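Local coordinates for flagellar protein FlgA (PDB 3FRN) that probably serves as a periplasmic chaperone in the assembly of the P-ring of the flagellar basal body, at residues G16-L20 with D21-I25; Y43-T46 with R47-R51; E81-G84 with K85-A89; T115-S118 with K119-S123. All coordinates share one frame; numbering follows the deposited sequence.

Contact 1: G16-L20 with D21-I25; sequences GVLFL and DDITI
The backbone O of Phe-19 takes the N-H of Asp-22 at 2.9 Å from N to O, and the Asp-22 carboxylate answers by taking the N-H of Phe-19. In this second bond Phe-19 N lies 3.0 Å from Asp-22 OD2; it is nearly straight, 171° at the hydrogen, although the donor stands above the carboxylate plane. An aspartate suits the place because, with CG turned beside its own N (chi1 -61°), it is just long enough to fold back over the turn. Ile-23 N bonds to Leu-20 O at 3.0 Å, which keeps the chain turning.

Aliphatic groups pack around the turn. Leu-18 CD1 rests 3.6 Å from Asp-22 CB, its side chain running past the aspartate in the opposite direction, and meets Ile-23 CG2 at 4.0 Å. Leu-20 CD1 reaches Thr-24 CG2, also at 4.0 Å; the hydroxyl of Thr-24 bonds to Glu-26 O. Leu-11 of strand 10-13 packs against Leu-18, Asp-22 and Ile-23, while Asp-21 divides its carboxylate between a salt bridge to Lys-27 (OD1) and the N-H of Val-28 (OD2). Two i to i+3 backbone bonds mark a short 3-10 turn, bending the chain out of strand 16-18 in the FlgA N-terminal domain.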
loop_
_atom_site.group_PDB
_atom_site.type_symbol
_atom_site.label_atom_id
_atom_site.label_comp_id
_atom_site.label_asym_id
_atom_site.label_seq_id
_atom_site.Cartn_x
_atom_site.Cartn_y
_atom_site.Cartn_z
ATOM N N GLY A 16 1.889 -19.930 23.109
ATOM C CA GLY A 16 0.902 -20.594 23.947
ATOM C C GLY A 16 -0.512 -20.245 23.566
ATOM O O GLY A 16 -0.843 -20.164 22.389
ATOM N N VAL A 17 -1.363 -20.053 24.565
ATOM C CA VAL A 17 -2.738 -19.664 24.304
ATOM C C VAL A 17 -2.960 -18.310 24.958
ATOM O O VAL A 17 -2.619 -18.129 26.117
ATOM C CB VAL A 17 -3.750 -20.709 24.848
ATOM C CG1 VAL A 17 -5.156 -20.157 24.836
ATOM C CG2 VAL A 17 -3.686 -22.000 24.045
ATOM N N LEU A 18 -3.504 -17.361 24.201
ATOM C CA LEU A 18 -3.820 -16.034 24.726
ATOM C C LEU A 18 -5.222 -16.004 25.312
ATOM O O LEU A 18 -6.166 -16.497 24.699
ATOM C CB LEU A 18 -3.709 -14.981 23.625
ATOM C CG LEU A 18 -4.162 -13.543 23.899
ATOM C CD1 LEU A 18 -3.071 -12.748 24.587
ATOM C CD2 LEU A 18 -4.538 -12.891 22.593
ATOM N N PHE A 19 -5.342 -15.418 26.502
ATOM C CA PHE A 19 -6.622 -15.260 27.171
ATOM C C PHE A 19 -6.930 -13.787 27.347
ATOM O O PHE A 19 -6.017 -12.969 27.443
ATOM C CB PHE A 19 -6.597 -15.922 28.548
ATOM C CG PHE A 19 -6.365 -17.405 28.512
ATOM C CD1 PHE A 19 -7.416 -18.279 28.271
ATOM C CD2 PHE A 19 -5.102 -17.927 28.748
ATOM C CE1 PHE A 19 -7.209 -19.651 28.250
ATOM C CE2 PHE A 19 -4.888 -19.298 28.735
ATOM C CZ PHE A 19 -5.945 -20.161 28.485
ATOM N N LEU A 20 -8.221 -13.468 27.416
ATOM C CA LEU A 20 -8.701 -12.100 27.620
ATOM C C LEU A 20 -7.968 -11.338 28.734
ATOM O O LEU A 20 -7.621 -10.172 28.551
ATOM C CB LEU A 20 -10.208 -12.114 27.888
ATOM C CG LEU A 20 -10.939 -10.782 28.054
ATOM C CD1 LEU A 20 -10.876 -9.951 26.778
ATOM C CD2 LEU A 20 -12.372 -11.046 28.456
ATOM N N ASP A 21 -7.719 -12.001 29.866
ATOM C CA ASP A 21 -6.997 -11.407 31.000
ATOM C C ASP A 21 -5.642 -10.813 30.615
ATOM O O ASP A 21 -5.194 -9.834 31.224
ATOM C CB ASP A 21 -6.790 -12.438 32.113
ATOM C CG ASP A 21 -6.216 -11.822 33.386
ATOM O OD1 ASP A 21 -5.167 -12.312 33.858
ATOM O OD2 ASP A 21 -6.800 -10.845 33.909
ATOM N N ASP A 22 -5.001 -11.413 29.611
ATOM C CA ASP A 22 -3.695 -10.968 29.119
ATOM C C ASP A 22 -3.747 -9.599 28.440
ATOM O O ASP A 22 -2.780 -8.839 28.508
ATOM C CB ASP A 22 -3.098 -11.999 28.150
ATOM C CG ASP A 22 -2.874 -13.356 28.796
ATOM O OD1 ASP A 22 -2.510 -13.392 29.990
ATOM O OD2 ASP A 22 -3.051 -14.386 28.108
ATOM N N ILE A 23 -4.874 -9.285 27.801
ATOM C CA ILE A 23 -5.011 -8.013 27.083
ATOM C C ILE A 23 -5.935 -6.990 27.745
ATOM O O ILE A 23 -6.361 -6.035 27.096
ATOM C CB ILE A 23 -5.465 -8.218 25.621
ATOM C CG1 ILE A 23 -6.854 -8.852 25.572
ATOM C CG2 ILE A 23 -4.451 -9.050 24.857
ATOM C CD1 ILE A 23 -7.269 -9.270 24.197
ATOM N N THR A 24 -6.252 -7.190 29.020
ATOM C CA THR A 24 -7.044 -6.214 29.768
ATOM C C THR A 24 -6.261 -5.666 30.957
ATOM O O THR A 24 -5.389 -6.344 31.501
ATOM C CB THR A 24 -8.404 -6.785 30.259
ATOM O OG1 THR A 24 -8.195 -8.012 30.972
ATOM C CG2 THR A 24 -9.340 -7.033 29.084
ATOM N N ILE A 25 -6.573 -4.436 31.347
ATOM C CA ILE A 25 -5.923 -3.795 32.485
ATOM C C ILE A 25 -6.415 -4.382 33.817
ATOM O O ILE A 25 -5.619 -4.615 34.726
ATOM C CB ILE A 25 -6.085 -2.247 32.433
ATOM C CG1 ILE A 25 -5.384 -1.694 31.186
ATOM C CG2 ILE A 25 -5.528 -1.585 33.693
ATOM C CD1 ILE A 25 -5.406 -0.185 31.071
#

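Contact 2: Y43-T46 with R47-R51; sequences YLVT and RDLLR
A helix N-cap joins strand 42-45 to helix 47-53, and Thr-46 is the capping residue. Its OG1 accepts the N-H of Leu-49 at 3.2 Å from Leu-49 N, with 149° at the hydrogen. A chi1 of 57° sets that oxygen between the residue's own N and carbonyl carbon, facing the first helical turn, where N-H groups have no preceding carbonyl to bond. Threonine fits well: its hydroxyl serves the helix, and its beta branching is at home at the end of a strand.

The carbonyl of the same residue starts the regular helical pattern. Thr-46 O accepts from Leu-50 N at 3.1 Å, and a longer, weak bond comes from Leu-49 N. At this strand-to-helix corner of the N-terminal domain the helix sets off at 59° to the strand, on the axes of segments 43-45 and 47-51.

On the buried side of the corner, Val-45 points CG1 at the helix. Leu-50 CG lies 4.0 Å from Val-45 CG1, the two side chains crossing at about a right angle, and Leu-49 CD2 comes within 4.3 Å of the same methyl. Branched aliphatic groups suit this place, since Val-45 also packs on Val-65 and Ile-67 of the neighbouring strand and on Met-35. Arg-47 turns its guanidinium away from the strand to bond with Pro-62 O, and Leu-49 CB sits 3.5 Å from Thr-46 OG1.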
loop_
_atom_site.group_PDB
_atom_site.type_symbol
_atom_site.label_atom_id
_atom_site.label_comp_id
_atom_site.label_asym_id
_atom_site.label_seq_id
_atom_site.Cartn_x
_atom_site.Cartn_y
_atom_site.Cartn_z
ATOM N N TYR A 43 0.577 -10.163 16.516
ATOM C CA TYR A 43 -0.865 -10.360 16.578
ATOM C C TYR A 43 -1.576 -9.030 16.754
ATOM O O TYR A 43 -1.060 -8.113 17.381
ATOM C CB TYR A 43 -1.237 -11.301 17.739
ATOM C CG TYR A 43 -0.861 -12.741 17.487
ATOM C CD1 TYR A 43 0.475 -13.139 17.450
ATOM C CD2 TYR A 43 -1.830 -13.694 17.289
ATOM C CE1 TYR A 43 0.822 -14.445 17.191
ATOM C CE2 TYR A 43 -1.494 -15.020 17.031
ATOM C CZ TYR A 43 -0.159 -15.376 16.981
ATOM O OH TYR A 43 0.188 -16.673 16.740
ATOM N N LEU A 44 -2.783 -8.934 16.217
ATOM C CA LEU A 44 -3.583 -7.745 16.416
ATOM C C LEU A 44 -4.948 -8.201 16.872
ATOM O O LEU A 44 -5.679 -8.798 16.094
ATOM C CB LEU A 44 -3.701 -6.989 15.101
ATOM C CG LEU A 44 -3.740 -5.469 15.080
ATOM C CD1 LEU A 44 -2.425 -4.863 15.549
ATOM C CD2 LEU A 44 -4.056 -5.030 13.670
ATOM N N VAL A 45 -5.275 -7.971 18.141
ATOM C CA VAL A 45 -6.593 -8.323 18.650
ATOM C C VAL A 45 -7.562 -7.201 18.311
ATOM O O VAL A 45 -7.419 -6.079 18.801
ATOM C CB VAL A 45 -6.610 -8.550 20.170
ATOM C CG1 VAL A 45 -8.031 -8.856 20.640
ATOM C CG2 VAL A 45 -5.687 -9.676 20.557
ATOM N N THR A 46 -8.544 -7.515 17.474
ATOM C CA THR A 46 -9.500 -6.524 16.999
ATOM C C THR A 46 -10.804 -6.544 17.791
ATOM O O THR A 46 -11.083 -7.498 18.521
ATOM C CB THR A 46 -9.839 -6.772 15.527
ATOM O OG1 THR A 46 -10.340 -8.106 15.379
ATOM C CG2 THR A 46 -8.604 -6.602 14.663
ATOM N N ARG A 47 -11.604 -5.489 17.621
ATOM C CA ARG A 47 -12.919 -5.375 18.241
ATOM C C ARG A 47 -13.888 -6.387 17.657
ATOM O O ARG A 47 -14.796 -6.857 18.349
ATOM C CB ARG A 47 -13.495 -3.972 18.041
ATOM C CG ARG A 47 -12.659 -2.863 18.628
ATOM C CD ARG A 47 -12.431 -3.096 20.100
ATOM N NE ARG A 47 -11.608 -2.048 20.684
ATOM C CZ ARG A 47 -12.073 -1.040 21.407
ATOM N NH1 ARG A 47 -11.233 -0.140 21.895
ATOM N NH2 ARG A 47 -13.374 -0.929 21.638
ATOM N N ASP A 48 -13.700 -6.698 16.376
ATOM C CA ASP A 48 -14.518 -7.694 15.683
ATOM C C ASP A 48 -14.250 -9.101 16.225
ATOM O O ASP A 48 -15.153 -9.934 16.267
ATOM C CB ASP A 48 -14.267 -7.640 14.176
ATOM C CG ASP A 48 -15.447 -8.156 13.359
ATOM O OD1 ASP A 48 -15.200 -8.654 12.238
ATOM O OD2 ASP A 48 -16.613 -8.055 13.822
ATOM N N LEU A 49 -13.011 -9.359 16.638
ATOM C CA LEU A 49 -12.678 -10.606 17.324
ATOM C C LEU A 49 -13.353 -10.645 18.692
ATOM O O LEU A 49 -13.950 -11.659 19.077
ATOM C CB LEU A 49 -11.162 -10.763 17.481
ATOM C CG LEU A 49 -10.702 -12.149 17.948
ATOM C CD1 LEU A 49 -11.059 -13.210 16.911
ATOM C CD2 LEU A 49 -9.223 -12.173 18.246
ATOM N N LEU A 50 -13.286 -9.526 19.408
ATOM C CA LEU A 50 -13.845 -9.453 20.750
ATOM C C LEU A 50 -15.365 -9.505 20.749
ATOM O O LEU A 50 -15.956 -10.060 21.670
ATOM C CB LEU A 50 -13.322 -8.223 21.501
ATOM C CG LEU A 50 -11.825 -8.263 21.860
ATOM C CD1 LEU A 50 -11.301 -6.882 22.271
ATOM C CD2 LEU A 50 -11.536 -9.300 22.952
ATOM N N ARG A 51 -15.992 -8.950 19.711
ATOM C CA ARG A 51 -17.457 -8.995 19.570
ATOM C C ARG A 51 -17.914 -10.436 19.317
ATOM O O ARG A 51 -18.998 -10.833 19.736
ATOM C CB ARG A 51 -17.932 -8.061 18.441
ATOM C CG ARG A 51 -19.461 -8.004 18.241
ATOM C CD ARG A 51 -19.833 -7.283 16.928
ATOM N NE ARG A 51 -21.288 -7.358 16.618
ATOM C CZ ARG A 51 -21.836 -6.972 15.452
ATOM N NH1 ARG A 51 -21.056 -6.482 14.476
ATOM N NH2 ARG A 51 -23.165 -7.077 15.250
#

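Contact 3: E81-G84 with K85-A89; sequences EEIG and KKAEA
Residues 81 to 87 run on as one helix, the last two turns of helix 74-87, and the chain leaves helical geometry at Glu-88, whose phi is positive at 95°. This helix belongs to the HotDog-like domain, a fold in which an antiparallel sheet curls round a central helix. The i to i+4 bonds continue to the end: Lys-86 N meets Glu-82 O at 3.2 Å, and Ala-87 N meets Ile-83 O at 2.6 Å, with the donor almost in line with the C=O bond. At the last step Glu-88 N still bonds to Gly-84 O, but it stands well above the carbonyl plane, as the backbone is already swinging away. Gly-84 suits that exit: its bare CA lets Ala-89 O approach to 3.3 Å in a CA-H...O contact.

Toward the sheet, Ile-83 CG2 lies 4.1 Å from Ala-87 CB; Ile-83 is buried against Met-137, Leu-139 and Val-124, and the small Ala-87 lets the helix end sit close to the strands. On the flank next to strand 111-118, over Val-114, Glu-82 and Lys-86 lie alongside each other and point the same way. Glu-82, bent at chi2, brings OE2 to 3.7 Å from Lys-86 CG, so aliphatic chain rather than ammonium touches the carboxylate. Lys-85 runs back along the helix, and the bend at its chi4 (81°) turns the ammonium inward, Lys-85 NZ making a weak bond to Glu-81 O at 2.9 Å.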
loop_
_atom_site.group_PDB
_atom_site.type_symbol
_atom_site.label_atom_id
_atom_site.label_comp_id
_atom_site.label_asym_id
_atom_site.label_seq_id
_atom_site.Cartn_x
_atom_site.Cartn_y
_atom_site.Cartn_z
ATOM N N GLU A 81 7.899 -15.452 3.662
ATOM C CA GLU A 81 8.323 -15.857 2.327
ATOM C C GLU A 81 7.147 -16.408 1.520
ATOM O O GLU A 81 6.994 -16.091 0.340
ATOM C CB GLU A 81 9.468 -16.880 2.392
ATOM C CG GLU A 81 10.844 -16.265 2.648
ATOM C CD GLU A 81 11.955 -17.308 2.759
ATOM O OE1 GLU A 81 11.700 -18.426 3.267
ATOM O OE2 GLU A 81 13.094 -17.006 2.341
ATOM N N GLU A 82 6.317 -17.215 2.174
ATOM C CA GLU A 82 5.151 -17.830 1.549
ATOM C C GLU A 82 4.047 -16.827 1.201
ATOM O O GLU A 82 3.485 -16.890 0.100
ATOM C CB GLU A 82 4.608 -18.967 2.428
ATOM C CG GLU A 82 3.458 -19.778 1.827
ATOM C CD GLU A 82 3.766 -20.353 0.464
ATOM O OE1 GLU A 82 4.897 -20.855 0.273
ATOM O OE2 GLU A 82 2.867 -20.308 -0.410
ATOM N N ILE A 83 3.733 -15.916 2.126
ATOM C CA ILE A 83 2.767 -14.847 1.843
ATOM C C ILE A 83 3.238 -14.060 0.618
ATOM O O ILE A 83 2.476 -13.863 -0.337
ATOM C CB ILE A 83 2.550 -13.885 3.059
ATOM C CG1 ILE A 83 1.883 -14.607 4.225
ATOM C CG2 ILE A 83 1.665 -12.720 2.668
ATOM C CD1 ILE A 83 2.013 -13.868 5.605
ATOM N N GLY A 84 4.509 -13.651 0.641
ATOM C CA GLY A 84 5.144 -12.939 -0.476
ATOM C C GLY A 84 4.880 -13.547 -1.840
ATOM O O GLY A 84 4.627 -12.824 -2.810
ATOM N N LYS A 85 4.910 -14.876 -1.908
ATOM C CA LYS A 85 4.660 -15.601 -3.156
ATOM C C LYS A 85 3.189 -15.586 -3.573
ATOM O O LYS A 85 2.883 -15.356 -4.738
ATOM C CB LYS A 85 5.176 -17.044 -3.074
ATOM C CG LYS A 85 6.688 -17.156 -2.942
ATOM C CD LYS A 85 7.124 -18.590 -2.680
ATOM C CE LYS A 85 8.503 -18.647 -2.019
ATOM N NZ LYS A 85 8.460 -18.406 -0.538
ATOM N N LYS A 86 2.282 -15.823 -2.632
ATOM C CA LYS A 86 0.856 -15.860 -2.954
ATOM C C LYS A 86 0.230 -14.475 -3.067
ATOM O O LYS A 86 -0.704 -14.283 -3.843
ATOM C CB LYS A 86 0.078 -16.707 -1.944
ATOM C CG LYS A 86 0.352 -18.203 -2.044
ATOM C CD LYS A 86 -0.125 -18.777 -3.372
ATOM C CE LYS A 86 0.388 -20.194 -3.570
ATOM N NZ LYS A 86 0.018 -20.726 -4.913
ATOM N N ALA A 87 0.743 -13.514 -2.303
ATOM C CA ALA A 87 0.205 -12.151 -2.322
ATOM C C ALA A 87 0.691 -11.321 -3.510
ATOM O O ALA A 87 -0.050 -10.477 -4.007
ATOM C CB ALA A 87 0.512 -11.429 -1.012
ATOM N N GLU A 88 1.927 -11.585 -3.941
ATOM C CA GLU A 88 2.668 -10.835 -4.976
ATOM C C GLU A 88 3.582 -9.752 -4.375
ATOM O O GLU A 88 4.427 -9.182 -5.069
ATOM C CB GLU A 88 1.756 -10.273 -6.089
ATOM C CG GLU A 88 1.402 -8.773 -5.995
ATOM C CD GLU A 88 0.127 -8.415 -6.745
ATOM O OE1 GLU A 88 0.203 -7.647 -7.729
ATOM O OE2 GLU A 88 -0.954 -8.907 -6.354
ATOM N N ALA A 89 3.433 -9.512 -3.075
ATOM C CA ALA A 89 4.059 -8.369 -2.414
ATOM C C ALA A 89 5.408 -8.662 -1.753
ATOM O O ALA A 89 5.752 -9.818 -1.500
ATOM C CB ALA A 89 3.092 -7.776 -1.396
#

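Contact 4: T115-S118 with K119-S123; sequences TKIS and KNLFS
Backbone hydrogen bonds hold Thr-115 and Ser-123 together as a hydrogen-bonded antiparallel pair: Ser-123 N meets Thr-115 O at 2.7 Å, and Thr-115 N meets Ser-123 O at 3.0 Å. A water bridges Thr-115 OG1 and Ser-123 O, donating to the latter at 2.8 Å. Nearer the turn the ladder changes. Leu-121 O accepts from Ile-117 N at 2.8 Å and, weakly, from Ser-118 N, so two residues of one strand face one of the other. This is a beta bulge, and it shifts the register by one. A weak bond from Leu-121 N to Ser-118 O closes the type II turn of this hairpin between strands 111-118 and 121-127. Asn-120 suits the third position of the turn, since asparagine readily takes the positive phi (70°) required there; its ND2 bonds to Phe-171 O.

Apolar contacts fall on both faces. On one, Phe-122 lies diagonally across from Lys-116: CE1 of the ring is 3.6 Å from Lys-116 CB, and CD1 is 3.5 Å from Lys-116 CA. The ring is buried against Leu-139, whereas the lysine carries its charge outward on a long aliphatic stem. On the other, Ile-117 CG2 touches Leu-121 CD2 at 3.7 Å.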
loop_
_atom_site.group_PDB
_atom_site.type_symbol
_atom_site.label_atom_id
_atom_site.label_comp_id
_atom_site.label_asym_id
_atom_site.label_seq_id
_atom_site.Cartn_x
_atom_site.Cartn_y
_atom_site.Cartn_z
ATOM N N THR A 115 -3.792 -18.888 1.341
ATOM C CA THR A 115 -4.890 -18.609 0.398
ATOM C C THR A 115 -5.482 -17.230 0.680
ATOM O O THR A 115 -5.554 -16.801 1.834
ATOM C CB THR A 115 -6.017 -19.666 0.525
ATOM O OG1 THR A 115 -5.383 -20.942 0.796
ATOM C CG2 THR A 115 -6.894 -19.748 -0.755
ATOM N N LYS A 116 -5.901 -16.540 -0.377
ATOM C CA LYS A 116 -6.525 -15.223 -0.261
ATOM C C LYS A 116 -7.952 -15.343 0.248
ATOM O O LYS A 116 -8.758 -16.081 -0.322
ATOM C CB LYS A 116 -6.503 -14.511 -1.622
ATOM C CG LYS A 116 -7.122 -13.118 -1.631
ATOM C CD LYS A 116 -6.734 -12.345 -2.886
ATOM C CE LYS A 116 -7.523 -11.045 -3.022
ATOM N NZ LYS A 116 -8.899 -11.251 -3.593
ATOM N N ILE A 117 -8.260 -14.623 1.322
ATOM C CA ILE A 117 -9.627 -14.580 1.833
ATOM C C ILE A 117 -10.364 -13.427 1.165
ATOM O O ILE A 117 -11.419 -13.615 0.560
ATOM C CB ILE A 117 -9.669 -14.455 3.376
ATOM C CG1 ILE A 117 -8.992 -15.664 4.031
ATOM C CG2 ILE A 117 -11.102 -14.319 3.879
ATOM C CD1 ILE A 117 -9.525 -17.012 3.558
ATOM N N SER A 118 -9.780 -12.239 1.270
ATOM C CA SER A 118 -10.287 -11.046 0.615
ATOM C C SER A 118 -9.113 -10.114 0.338
ATOM O O SER A 118 -7.957 -10.550 0.295
ATOM C CB SER A 118 -11.316 -10.343 1.506
ATOM O OG SER A 118 -10.688 -9.780 2.656
ATOM N N LYS A 119 -9.420 -8.831 0.163
ATOM C CA LYS A 119 -8.406 -7.802 -0.015
ATOM C C LYS A 119 -7.571 -7.656 1.259
ATOM O O LYS A 119 -8.112 -7.374 2.336
ATOM C CB LYS A 119 -9.075 -6.473 -0.384
ATOM C CG LYS A 119 -8.120 -5.361 -0.769
ATOM C CD LYS A 119 -8.850 -4.030 -0.837
ATOM C CE LYS A 119 -7.884 -2.870 -1.020
ATOM N NZ LYS A 119 -7.114 -2.967 -2.292
ATOM N N ASN A 120 -6.263 -7.887 1.117
ATOM C CA ASN A 120 -5.269 -7.733 2.196
ATOM C C ASN A 120 -5.345 -8.761 3.334
ATOM O O ASN A 120 -4.726 -8.586 4.382
ATOM C CB ASN A 120 -5.275 -6.301 2.763
ATOM C CG ASN A 120 -4.907 -5.264 1.730
ATOM O OD1 ASN A 120 -4.156 -5.539 0.793
ATOM N ND2 ASN A 120 -5.442 -4.059 1.891
ATOM N N LEU A 121 -6.102 -9.830 3.110
ATOM C CA LEU A 121 -6.364 -10.834 4.131
ATOM C C LEU A 121 -6.072 -12.236 3.589
ATOM O O LEU A 121 -6.661 -12.674 2.599
ATOM C CB LEU A 121 -7.818 -10.727 4.590
ATOM C CG LEU A 121 -8.312 -11.606 5.740
ATOM C CD1 LEU A 121 -7.664 -11.222 7.032
ATOM C CD2 LEU A 121 -9.830 -11.481 5.860
ATOM N N PHE A 122 -5.145 -12.933 4.239
ATOM C CA PHE A 122 -4.740 -14.251 3.781
ATOM C C PHE A 122 -4.848 -15.279 4.896
ATOM O O PHE A 122 -4.580 -14.964 6.059
ATOM C CB PHE A 122 -3.312 -14.204 3.216
ATOM C CG PHE A 122 -3.211 -13.478 1.903
ATOM C CD1 PHE A 122 -3.286 -14.175 0.699
ATOM C CD2 PHE A 122 -3.055 -12.095 1.864
ATOM C CE1 PHE A 122 -3.208 -13.506 -0.523
ATOM C CE2 PHE A 122 -2.981 -11.416 0.645
ATOM C CZ PHE A 122 -3.057 -12.124 -0.545
ATOM N N SER A 123 -5.277 -16.494 4.536
ATOM C CA SER A 123 -5.296 -17.613 5.474
ATOM C C SER A 123 -4.018 -18.417 5.346
ATOM O O SER A 123 -3.795 -19.075 4.334
ATOM C CB SER A 123 -6.502 -18.524 5.237
ATOM O OG SER A 123 -7.603 -18.147 6.048
HETATM O O HOH W 1 -4.583 -21.417 3.077
#

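How the contacts relate
The four contacts follow one another along the chain, one pair in the N-terminal domain, one in the HotDog-like domain. Contacts 1 and 2, their centres 12 Å apart, pack directly: Ile-23 CD1 lies 3.7 Å from Val-45 CG1, and Leu-20 meets Leu-50, so the 3-10 turn and the helix start close over a common apolar core. Contacts 3 and 4 have centres 11 Å apart; Ala-87 CB sits 3.7 Å from Phe-122 CZ, placing the helix end on the hairpin. Between the pairs, contacts 2 and 4 come closest, about 9 Å at their nearest atoms; Leu-44, in the strand of contact 2, makes a backbone bond to Val-96 of strand 93-101, joining these two domains.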